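Local coordinates for Exo-alpha-sialidase (Clostridium perfringens, PDB 2VO8), which is a family 33 glycoside hydrolase, here represented by its cohesin module, which probably binds a dockerin partner with high affinity in assembling toxin complexes, at residues N58-F63 against V69-V74. Residues are numbered along the deposited sequence; the frame is centred on the assembly and turned at random.
Sequences NEITSF and VKSKEV
Val69 presses its CG2 methyl onto the backbone of Ser62 where the edge strands of the two sheets of the cohesin beta-sandwich come together. Strand 55-62 pairs with strand 95-103 and strand 67-75 with strand 78-85; across the contact they run roughly antiparallel, at 154°, yet no direct hydrogen bond joins them, and the link is made by apolar contacts of side chains with one another and with the backbone, and by one water. Packing is tightest at the end nearer the connecting turn, where Val69 CG2 lies 3.4 Å from Ser62 CA and 3.6 Å from Ser62 CB. The two valine methyls divide the work: with CG1 anti to the backbone N (chi1 -175°), that branch meets Ile60, while CG2 is left for the serine. Ile60 and Val69 cross at about a right angle, touching through Ile60 CG2 and Val69 CG1 at 3.9 Å. Both also pack against Ile81, and Ile60 reaches Val97 of strand 95-103, which ties this apolar patch to both sheets. Ser62 OG turns to Asn64 O, while the serine's CA, CB and backbone N lie against the Val69 methyl.

Toward Ser71 the strands diverge and the contact becomes looser and more polar. The CA atoms of Ile60 and Ser71 stand 7.2 Å apart, against 5.5 Å for those of Ser62 and Val69. Ile60 CD1 comes alongside the hydroxyl, 3.7 Å from Ser71 OG. A water hydrogen-bonded to Ser71 OG at 2.7 Å spans the wider gap, donating a 3.0 Å bond to Ile60 O.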
ATOM      1  N   ASN A  58       6.916   5.687  -9.537  1.00 20.35           N
ATOM      2  CA  ASN A  58       6.927   5.189 -10.921  1.00 21.36           C
ATOM      3  C   ASN A  58       5.586   4.742 -11.428  1.00 23.73           C
ATOM      4  O   ASN A  58       5.094   5.281 -12.422  1.00 25.06           O
ATOM      5  CB  ASN A  58       7.912   4.046 -11.107  1.00 20.59           C
ATOM      6  CG  ASN A  58       9.320   4.454 -10.814  1.00 20.86           C
ATOM      7  OD1 ASN A  58      10.090   3.721 -10.157  1.00 20.92           O
ATOM      8  ND2 ASN A  58       9.668   5.649 -11.280  1.00 21.45           N
ATOM      9  N   GLU A  59       4.994   3.749 -10.780  1.00 23.11           N
ATOM     10  CA  GLU A  59       3.636   3.262 -11.163  1.00 22.99           C
ATOM     11  C   GLU A  59       3.063   2.520  -9.968  1.00 22.14           C
ATOM     12  O   GLU A  59       3.823   1.968  -9.153  1.00 21.68           O
ATOM     13  CB  GLU A  59       3.641   2.313 -12.337  1.00 24.43           C
ATOM     14  CG  GLU A  59       4.608   1.137 -12.171  1.00 26.54           C
ATOM     15  CD  GLU A  59       4.378  -0.045 -13.137  1.00 29.69           C
ATOM     16  OE1 GLU A  59       3.681   0.139 -14.178  1.00 35.82           O
ATOM     17  OE2 GLU A  59       4.936  -1.148 -12.865  1.00 31.01           O
ATOM     18  N   ILE A  60       1.740   2.526  -9.887  1.00 20.96           N
ATOM     19  CA  ILE A  60       1.022   1.825  -8.819  1.00 20.64           C
ATOM     20  C   ILE A  60       0.055   0.906  -9.571  1.00 20.60           C
ATOM     21  O   ILE A  60      -0.748   1.365 -10.382  1.00 21.47           O
ATOM     22  CB  ILE A  60       0.283   2.794  -7.923  1.00 20.20           C
ATOM     23  CG1 ILE A  60       1.266   3.641  -7.084  1.00 18.90           C
ATOM     24  CG2 ILE A  60      -0.656   2.073  -6.947  1.00 19.41           C
ATOM     25  CD1 ILE A  60       0.578   4.738  -6.398  1.00 18.07           C
ATOM     26  N   THR A  61       0.184  -0.392  -9.345  1.00 20.27           N
ATOM     27  CA  THR A  61      -0.654  -1.359 -10.045  1.00 21.11           C
ATOM     28  C   THR A  61      -1.264  -2.411  -9.131  1.00 21.34           C
ATOM     29  O   THR A  61      -0.863  -2.622  -7.966  1.00 20.99           O
ATOM     30  CB  THR A  61       0.152  -2.094 -11.121  1.00 21.73           C
ATOM     31  OG1 THR A  61       1.237  -2.764 -10.512  1.00 21.89           O
ATOM     32  CG2 THR A  61       0.715  -1.095 -12.200  1.00 19.93           C
ATOM     33  N   SER A  62      -2.255  -3.097  -9.663  1.00 21.70           N
ATOM     34  CA  SER A  62      -2.874  -4.183  -8.893  1.00 22.38           C
ATOM     35  C   SER A  62      -1.935  -5.364  -8.737  1.00 22.02           C
ATOM     36  O   SER A  62      -1.105  -5.683  -9.605  1.00 21.83           O
ATOM     37  CB  SER A  62      -4.188  -4.608  -9.579  1.00 22.08           C
ATOM     38  OG  SER A  62      -3.870  -5.206 -10.801  1.00 23.64           O
ATOM     39  N   PHE A  63      -2.055  -6.051  -7.589  1.00 23.23           N
ATOM     40  CA  PHE A  63      -1.190  -7.176  -7.311  1.00 25.36           C
ATOM     41  C   PHE A  63      -1.551  -8.374  -8.196  1.00 26.17           C
ATOM     42  O   PHE A  63      -0.703  -9.213  -8.491  1.00 27.46           O
ATOM     43  CB  PHE A  63      -1.188  -7.515  -5.811  1.00 26.12           C
ATOM     44  CG  PHE A  63      -0.140  -8.511  -5.421  1.00 26.45           C
ATOM     45  CD1 PHE A  63       1.164  -8.109  -5.166  1.00 28.34           C
ATOM     46  CD2 PHE A  63      -0.468  -9.863  -5.295  1.00 28.54           C
ATOM     47  CE1 PHE A  63       2.137  -9.060  -4.796  1.00 28.78           C
ATOM     48  CE2 PHE A  63       0.482 -10.789  -4.927  1.00 28.85           C
ATOM     49  CZ  PHE A  63       1.792 -10.391  -4.680  1.00 28.03           C
ATOM     50  N   VAL A  69      -6.910  -1.004  -9.486  1.00 23.72           N
ATOM     51  CA  VAL A  69      -6.365   0.072  -8.680  1.00 23.80           C
ATOM     52  C   VAL A  69      -6.489   1.414  -9.426  1.00 24.46           C
ATOM     53  O   VAL A  69      -6.287   1.496 -10.667  1.00 24.16           O
ATOM     54  CB  VAL A  69      -4.888  -0.242  -8.284  1.00 23.83           C
ATOM     55  CG1 VAL A  69      -4.338   0.801  -7.359  1.00 27.80           C
ATOM     56  CG2 VAL A  69      -4.785  -1.644  -7.600  1.00 24.75           C
ATOM     57  N   LYS A  70      -6.908   2.426  -8.687  1.00 24.11           N
ATOM     58  CA  LYS A  70      -6.850   3.809  -9.095  1.00 24.99           C
ATOM     59  C   LYS A  70      -6.082   4.561  -8.016  1.00 25.74           C
ATOM     60  O   LYS A  70      -6.240   4.267  -6.823  1.00 23.96           O
ATOM     61  CB  LYS A  70      -8.260   4.412  -9.218  1.00 25.24           C
ATOM     62  CG  LYS A  70      -9.132   3.843 -10.385  1.00 25.57           C
ATOM     63  CD  LYS A  70      -8.511   4.139 -11.777  1.00 27.75           C
ATOM     64  CE  LYS A  70      -9.318   3.501 -12.925  1.00 28.95           C
ATOM     65  NZ  LYS A  70      -8.823   3.902 -14.288  1.00 25.21           N
ATOM     66  N   SER A  71      -5.301   5.559  -8.433  1.00 25.31           N
ATOM     67  CA  SER A  71      -4.450   6.279  -7.497  1.00 24.86           C
ATOM     68  C   SER A  71      -4.242   7.721  -7.941  1.00 25.63           C
ATOM     69  O   SER A  71      -4.234   8.010  -9.139  1.00 24.61           O
ATOM     70  CB  SER A  71      -3.114   5.579  -7.336  1.00 25.53           C
ATOM     71  OG  SER A  71      -2.299   5.719  -8.489  1.00 25.50           O
ATOM     72  N   LYS A  72      -4.066   8.607  -6.966  1.00 26.12           N
ATOM     73  CA  LYS A  72      -3.743  10.020  -7.218  1.00 26.34           C
ATOM     74  C   LYS A  72      -2.784  10.503  -6.134  1.00 25.78           C
ATOM     75  O   LYS A  72      -3.046  10.347  -4.930  1.00 24.15           O
ATOM     76  CB  LYS A  72      -5.001  10.906  -7.204  1.00 26.81           C
ATOM     77  CG  LYS A  72      -4.778  12.359  -7.760  1.00 28.21           C
ATOM     78  CD  LYS A  72      -5.967  13.352  -7.498  1.00 29.54           C
ATOM     79  CE  LYS A  72      -6.437  13.356  -6.022  1.00 32.66           C
ATOM     80  NZ  LYS A  72      -7.307  14.533  -5.570  1.00 34.00           N
ATOM     81  N   GLU A  73      -1.677  11.080  -6.581  1.00 24.01           N
ATOM     82  CA  GLU A  73      -0.787  11.747  -5.681  1.00 24.97           C
ATOM     83  C   GLU A  73      -1.420  13.112  -5.404  1.00 25.91           C
ATOM     84  O   GLU A  73      -1.310  14.046  -6.232  1.00 26.17           O
ATOM     85  CB  GLU A  73       0.599  11.842  -6.300  1.00 24.19           C
ATOM     86  CG  GLU A  73       1.582  12.343  -5.299  1.00 23.50           C
ATOM     87  CD  GLU A  73       3.018  12.052  -5.658  1.00 23.69           C
ATOM     88  OE1 GLU A  73       3.316  11.909  -6.853  1.00 22.52           O
ATOM     89  OE2 GLU A  73       3.869  12.033  -4.736  1.00 24.73           O
ATOM     90  N   VAL A  74      -2.115  13.205  -4.265  1.00 25.74           N
ATOM     91  CA  VAL A  74      -2.894  14.399  -3.906  1.00 26.64           C
ATOM     92  C   VAL A  74      -2.058  15.547  -3.310  1.00 27.75           C
ATOM     93  O   VAL A  74      -2.469  16.699  -3.348  1.00 27.95           O
ATOM     94  CB  VAL A  74      -4.067  14.053  -2.973  1.00 26.83           C
ATOM     95  CG1 VAL A  74      -4.880  12.872  -3.528  1.00 27.80           C
ATOM     96  CG2 VAL A  74      -3.588  13.772  -1.536  1.00 25.79           C
TER
HETATM   97  O   HOH W   1      -2.676   3.607 -10.129  1.00 25.80           O